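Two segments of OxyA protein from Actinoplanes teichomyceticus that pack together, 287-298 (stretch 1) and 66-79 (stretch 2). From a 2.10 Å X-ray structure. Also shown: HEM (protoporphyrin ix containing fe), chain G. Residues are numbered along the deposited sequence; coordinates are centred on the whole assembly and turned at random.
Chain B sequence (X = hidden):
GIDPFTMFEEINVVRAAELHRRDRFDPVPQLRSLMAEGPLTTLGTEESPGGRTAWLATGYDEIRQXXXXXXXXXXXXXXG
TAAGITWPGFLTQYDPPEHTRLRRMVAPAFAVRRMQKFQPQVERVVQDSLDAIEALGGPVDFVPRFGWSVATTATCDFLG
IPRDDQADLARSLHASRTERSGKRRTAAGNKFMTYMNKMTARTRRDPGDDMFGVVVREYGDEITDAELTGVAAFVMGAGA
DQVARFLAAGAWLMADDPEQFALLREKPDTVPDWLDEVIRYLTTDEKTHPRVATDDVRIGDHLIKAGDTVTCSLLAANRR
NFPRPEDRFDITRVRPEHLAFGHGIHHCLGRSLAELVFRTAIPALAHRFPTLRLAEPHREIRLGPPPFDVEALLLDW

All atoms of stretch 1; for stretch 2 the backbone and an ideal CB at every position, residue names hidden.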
# COMPACT_ATOMS: atom_id res chain seq x y z
N LYS B 287 -0.17 1.32 16.44
CA LYS B 287 1.21 1.11 15.98
C LYS B 287 1.84 2.39 15.44
O LYS B 287 1.14 3.32 15.09
CB LYS B 287 1.26 0.01 14.92
CG LYS B 287 0.30 0.24 13.78
CD LYS B 287 0.38 -0.89 12.78
CE LYS B 287 -0.72 -0.74 11.76
NZ LYS B 287 -0.47 0.45 10.89
N THR B 288 3.17 2.41 15.40
CA THR B 288 3.93 3.54 14.88
C THR B 288 4.07 3.36 13.39
O THR B 288 3.86 2.25 12.87
CB THR B 288 5.36 3.59 15.48
OG1 THR B 288 5.96 2.31 15.37
CG2 THR B 288 5.34 4.00 16.93
N HIS B 289 4.47 4.42 12.69
CA HIS B 289 4.86 4.30 11.30
C HIS B 289 6.10 3.38 11.22
O HIS B 289 7.00 3.50 12.07
CB HIS B 289 5.23 5.66 10.69
CG HIS B 289 4.08 6.61 10.62
ND1 HIS B 289 3.17 6.61 9.58
CD2 HIS B 289 3.68 7.59 11.47
CE1 HIS B 289 2.26 7.55 9.79
NE2 HIS B 289 2.56 8.17 10.92
N PRO B 290 6.17 2.50 10.20
CA PRO B 290 7.36 1.70 10.07
C PRO B 290 8.64 2.50 9.82
O PRO B 290 8.62 3.49 9.08
CB PRO B 290 7.07 0.77 8.90
CG PRO B 290 5.72 1.11 8.40
CD PRO B 290 5.25 2.34 9.07
N ARG B 291 9.71 2.06 10.49
CA ARG B 291 11.02 2.66 10.39
C ARG B 291 11.93 1.74 9.56
O ARG B 291 11.82 0.52 9.68
CB ARG B 291 11.65 2.78 11.79
CG ARG B 291 10.86 3.48 12.91
CD ARG B 291 10.69 4.92 12.63
NE ARG B 291 10.36 5.76 13.80
CZ ARG B 291 9.14 6.19 14.14
NH1 ARG B 291 8.07 5.77 13.49
NH2 ARG B 291 9.00 7.02 15.18
N VAL B 292 12.84 2.31 8.76
CA VAL B 292 13.84 1.52 8.04
C VAL B 292 15.14 1.54 8.84
O VAL B 292 15.56 2.60 9.25
CB VAL B 292 14.16 2.08 6.63
CG1 VAL B 292 15.10 1.15 5.87
CG2 VAL B 292 12.88 2.28 5.84
N ALA B 293 15.76 0.37 9.01
CA ALA B 293 17.12 0.28 9.60
C ALA B 293 18.17 0.84 8.66
O ALA B 293 18.25 0.43 7.50
CB ALA B 293 17.45 -1.16 9.99
N THR B 294 18.95 1.79 9.15
CA THR B 294 20.08 2.34 8.43
C THR B 294 21.42 1.75 8.90
O THR B 294 22.46 2.07 8.35
CB THR B 294 20.10 3.87 8.51
OG1 THR B 294 20.16 4.29 9.87
CG2 THR B 294 18.87 4.44 7.86
N ASP B 295 21.41 0.93 9.95
CA ASP B 295 22.57 0.09 10.28
C ASP B 295 22.02 -1.27 10.78
O ASP B 295 20.85 -1.39 11.07
CB ASP B 295 23.43 0.78 11.33
CG ASP B 295 24.85 0.21 11.43
OD1 ASP B 295 25.18 -0.80 10.74
OD2 ASP B 295 25.65 0.80 12.20
N ASP B 296 22.87 -2.29 10.83
CA ASP B 296 22.53 -3.54 11.48
C ASP B 296 22.33 -3.28 12.98
O ASP B 296 23.08 -2.52 13.58
CB ASP B 296 23.63 -4.59 11.29
CG ASP B 296 23.81 -5.01 9.84
OD1 ASP B 296 23.09 -4.55 8.93
OD2 ASP B 296 24.71 -5.82 9.58
N VAL B 297 21.33 -3.91 13.57
CA VAL B 297 21.14 -3.80 15.01
C VAL B 297 20.62 -5.13 15.58
O VAL B 297 19.70 -5.75 15.02
CB VAL B 297 20.22 -2.60 15.36
CG1 VAL B 297 18.90 -2.70 14.65
CG2 VAL B 297 19.99 -2.46 16.86
N ARG B 298 21.22 -5.55 16.68
CA ARG B 298 20.79 -6.71 17.44
C ARG B 298 19.70 -6.29 18.41
O ARG B 298 19.91 -5.41 19.22
CB ARG B 298 21.94 -7.30 18.25
CG ARG B 298 22.97 -7.93 17.36
CD ARG B 298 23.83 -8.94 18.10
NE ARG B 298 24.43 -9.81 17.10
CZ ARG B 298 23.81 -10.83 16.51
NH1 ARG B 298 22.56 -11.18 16.84
NH2 ARG B 298 24.45 -11.51 15.58
N UNK B 66 14.01 0.54 19.75
CA UNK B 66 13.86 0.83 18.33
C UNK B 66 13.58 2.32 18.12
O UNK B 66 14.21 2.96 17.25
CB UNK B 66 12.74 -0.02 17.73
N UNK B 67 12.66 2.86 18.90
CA UNK B 67 12.16 4.22 18.69
C UNK B 67 13.09 5.31 19.21
O UNK B 67 12.96 6.45 18.76
CB UNK B 67 10.79 4.37 19.36
N UNK B 68 14.00 4.98 20.14
CA UNK B 68 14.98 5.96 20.61
C UNK B 68 16.32 5.85 19.86
O UNK B 68 17.20 6.67 20.09
CB UNK B 68 15.21 5.78 22.11
N UNK B 69 16.45 4.87 18.97
CA UNK B 69 17.71 4.61 18.27
C UNK B 69 17.93 5.60 17.12
O UNK B 69 16.99 5.91 16.38
CB UNK B 69 17.73 3.18 17.74
N UNK B 70 19.17 6.04 16.92
CA UNK B 70 19.49 6.88 15.76
C UNK B 70 19.70 6.07 14.47
O UNK B 70 19.88 6.66 13.41
CB UNK B 70 20.75 7.70 16.05
N UNK B 71 19.65 4.74 14.54
CA UNK B 71 19.86 3.87 13.39
C UNK B 71 18.59 3.47 12.66
O UNK B 71 18.60 2.46 11.95
CB UNK B 71 20.59 2.60 13.84
N UNK B 72 17.51 4.23 12.82
CA UNK B 72 16.27 3.98 12.10
C UNK B 72 15.77 5.29 11.49
O UNK B 72 15.94 6.35 12.08
CB UNK B 72 15.21 3.37 13.03
N UNK B 73 15.17 5.19 10.31
CA UNK B 73 14.69 6.34 9.55
C UNK B 73 13.22 6.17 9.26
O UNK B 73 12.79 5.10 8.84
CB UNK B 73 15.48 6.51 8.25
N UNK B 74 12.46 7.23 9.46
CA UNK B 74 11.05 7.30 9.06
C UNK B 74 10.89 7.67 7.56
O UNK B 74 10.05 7.13 6.84
CB UNK B 74 10.32 8.32 9.93
N UNK B 75 11.76 8.55 7.11
CA UNK B 75 11.76 9.11 5.75
C UNK B 75 12.02 8.10 4.65
O UNK B 75 11.40 8.18 3.58
CB UNK B 75 12.81 10.22 5.65
N UNK B 76 12.95 7.18 4.88
CA UNK B 76 13.37 6.24 3.85
C UNK B 76 12.32 5.17 3.47
O UNK B 76 12.44 4.55 2.40
CB UNK B 76 14.65 5.54 4.32
N UNK B 77 11.32 4.94 4.33
CA UNK B 77 10.29 3.95 4.00
C UNK B 77 9.35 4.53 2.97
O UNK B 77 9.25 4.03 1.85
CB UNK B 77 9.52 3.52 5.25
N UNK B 78 8.70 5.62 3.34
CA UNK B 78 7.67 6.21 2.50
C UNK B 78 8.22 6.77 1.18
O UNK B 78 7.47 6.87 0.21
CB UNK B 78 6.96 7.32 3.27
N UNK B 79 9.52 7.09 1.14
CA UNK B 79 10.19 7.48 -0.10
C UNK B 79 10.36 6.37 -1.13
O UNK B 79 10.54 6.66 -2.31
CB UNK B 79 11.57 8.05 0.24
CHA HEM G . 3.06 11.66 16.58
CHB HEM G . 0.29 15.65 16.73
CHC HEM G . -3.03 13.21 19.32
CHD HEM G . -0.22 9.29 19.22
C1A HEM G . 2.57 12.93 16.38
C2A HEM G . 3.20 13.91 15.56
C3A HEM G . 2.43 15.03 15.61
C4A HEM G . 1.32 14.76 16.46
CMA HEM G . 2.69 16.33 14.88
CAA HEM G . 4.50 13.72 14.79
CBA HEM G . 5.67 14.10 15.70
CGA HEM G . 7.04 13.93 15.07
O1A HEM G . 7.24 13.15 14.10
O2A HEM G . 8.01 14.57 15.53
C1B HEM G . -0.88 15.33 17.45
C2B HEM G . -1.96 16.25 17.68
C3B HEM G . -2.91 15.58 18.41
C4B HEM G . -2.36 14.21 18.62
CMB HEM G . -2.04 17.69 17.22
CAB HEM G . -4.21 16.02 18.98
CBB HEM G . -4.70 17.26 19.00
C1C HEM G . -2.58 11.91 19.52
C2C HEM G . -3.28 10.90 20.23
C3C HEM G . -2.47 9.76 20.20
C4C HEM G . -1.28 10.11 19.47
CMC HEM G . -4.65 11.04 20.87
CAC HEM G . -2.69 8.41 20.78
CBC HEM G . -3.72 8.03 21.54
C1D HEM G . 0.89 9.67 18.47
C2D HEM G . 1.98 8.70 18.19
C3D HEM G . 2.89 9.35 17.46
C4D HEM G . 2.35 10.72 17.29
CMD HEM G . 2.10 7.25 18.60
CAD HEM G . 4.19 8.76 16.94
CBD HEM G . 4.06 7.99 15.61
CGD HEM G . 5.41 7.42 15.16
O1D HEM G . 5.55 6.80 14.09
O2D HEM G . 6.45 7.53 15.83
NA HEM G . 1.43 13.47 16.94
NB HEM G . -1.16 14.17 18.04
NC HEM G . -1.37 11.43 19.11
ND HEM G . 1.18 10.88 17.94
FE HEM G . 0.07 12.46 18.00

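Position 66 is helical (phi/psi -61/-47), and its ideal CB has nothing of stretch 1 within 5.5 Å, so the visible atoms hardly restrict it; it is Val66. At 67, still helical, the ideal CB points sideways, 5.3 Å from Arg291 NH2. A long side chain could reach the guanidinium, which NH1 and NH2 already tie to heme O1D and O2D, so an apolar chain would suit as well as a polar one. Leu67 lays CD2 over one guanidinium face, 3.7 Å from Arg291 NH2, and CD2 also lies 4.0 Å from Thr288 CG2.

Positions 68, 69 and 70 have no stretch 1 atom within 5.5 Å of the ideal CB, and many residues would fit. They are Ser68, Ser69 and Asp70; Ser69 OG accepts from the backbone N of 71, 2.9 Å away.

At 71, the backbone O accepts from Thr294 N (2.9 Å), whatever the side chain. The CB lies 4.2 Å from Asp295 CB and 4.3 Å from Thr294 OG1; a small polar or basic residue would suit. The deposited Asp71 places OD2 4.4 Å from Asp295 OD2, a pair of like charges, while water 3 donates to Asp71 OD2 and to Asp296 O, 3.0 Å from each.

Position 72 is extended (-132/145), with its CB on the sheet face of Ala293 and 3.8 Å from Arg291 CB. Ala293 leaves room there, and Val297 lies beyond, so a large apolar or aromatic chain fits. Phe72 reaches both: CE1 is 3.8 Å from Ala293 CB, and CZ 3.7 Å from Val297 CG1.

Position 73 pairs antiparallel with Val292: N donates to Val292 O and O accepts from Val292 N, each 2.8 Å. Its CB, 4.0 Å from Thr294 CG2, favours a small residue, and the turn that follows favours Ser, Thr, Asp or Asn as a cap. Ser73 OG accepts from the N of 76 at 3.0 Å.

At 74 the CB is 4.4 Å from Arg291 CD, compatible with a small residue: Ala74. Position 75 points away and is permissive; it is Arg75.

At 76 the ideal CB points toward stretch 1, 4.0 Å from Val292 CG2; at 77 the ideal CB also points toward it, 3.6 Å from Val292 CG2. Both call for aliphatic chains. Leu76 CD1 meets Thr294 CG2 (3.7 Å), and Leu77 CD1 meets Pro290 CB (3.5 Å).

Position 78 starts sideways, beyond 5.5 Å, so only a long chain could reach His289 ND1; a polar tip would suit. Tyr78 OH hydrogen-bonds His289 ND1 at 2.9 Å. Position 79, out of reach, is Gly79.

Stretch 2, residues 66-79: VLSSDDFSARLLYG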
# COMPACT_ATOMS: atom_id res chain seq x y z
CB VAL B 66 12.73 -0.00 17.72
CG1 VAL B 66 12.31 0.53 16.34
CG2 VAL B 66 13.19 -1.46 17.60
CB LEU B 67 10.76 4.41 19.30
CG LEU B 67 9.60 3.60 18.69
CD1 LEU B 67 8.36 3.77 19.53
CD2 LEU B 67 9.29 4.00 17.25
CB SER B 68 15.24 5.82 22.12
OG SER B 68 15.81 4.56 22.37
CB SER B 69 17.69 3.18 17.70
OG SER B 69 18.67 3.03 16.71
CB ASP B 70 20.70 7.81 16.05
CG ASP B 70 22.03 7.09 16.08
OD1 ASP B 70 22.08 5.90 16.48
OD2 ASP B 70 23.06 7.73 15.73
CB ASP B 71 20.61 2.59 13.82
CG ASP B 71 22.03 2.86 14.23
OD1 ASP B 71 22.63 3.86 13.78
OD2 ASP B 71 22.56 2.05 15.02
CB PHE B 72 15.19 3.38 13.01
CG PHE B 72 15.42 1.94 13.39
CD1 PHE B 72 14.91 0.91 12.60
CD2 PHE B 72 16.13 1.62 14.53
CE1 PHE B 72 15.12 -0.41 12.95
CE2 PHE B 72 16.34 0.29 14.87
CZ PHE B 72 15.83 -0.72 14.09
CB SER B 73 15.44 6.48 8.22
OG SER B 73 14.75 7.36 7.33
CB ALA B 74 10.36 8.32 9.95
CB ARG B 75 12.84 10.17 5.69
CG ARG B 75 13.02 10.90 4.36
CD ARG B 75 14.16 11.90 4.52
NE ARG B 75 15.42 11.24 4.92
CZ ARG B 75 16.32 10.70 4.09
NH1 ARG B 75 16.15 10.72 2.76
NH2 ARG B 75 17.43 10.14 4.58
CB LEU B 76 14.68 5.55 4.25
CG LEU B 76 15.98 6.35 4.17
CD1 LEU B 76 17.08 5.46 4.73
CD2 LEU B 76 16.33 6.83 2.76
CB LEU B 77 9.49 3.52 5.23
CG LEU B 77 8.51 2.38 4.89
CD1 LEU B 77 8.75 1.22 5.84
CD2 LEU B 77 7.05 2.81 4.89
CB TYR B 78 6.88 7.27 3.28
CG TYR B 78 5.94 6.66 4.31
CD1 TYR B 78 4.77 5.98 3.92
CD2 TYR B 78 6.23 6.74 5.69
CE1 TYR B 78 3.92 5.42 4.87
CE2 TYR B 78 5.38 6.19 6.64
CZ TYR B 78 4.23 5.53 6.23
OH TYR B 78 3.41 4.99 7.20
O HOH W 1 10.83 8.35 17.45
O HOH W 2 12.41 7.09 15.39
O HOH W 3 23.88 -0.56 15.67
O HOH W 4 -0.73 11.94 16.12
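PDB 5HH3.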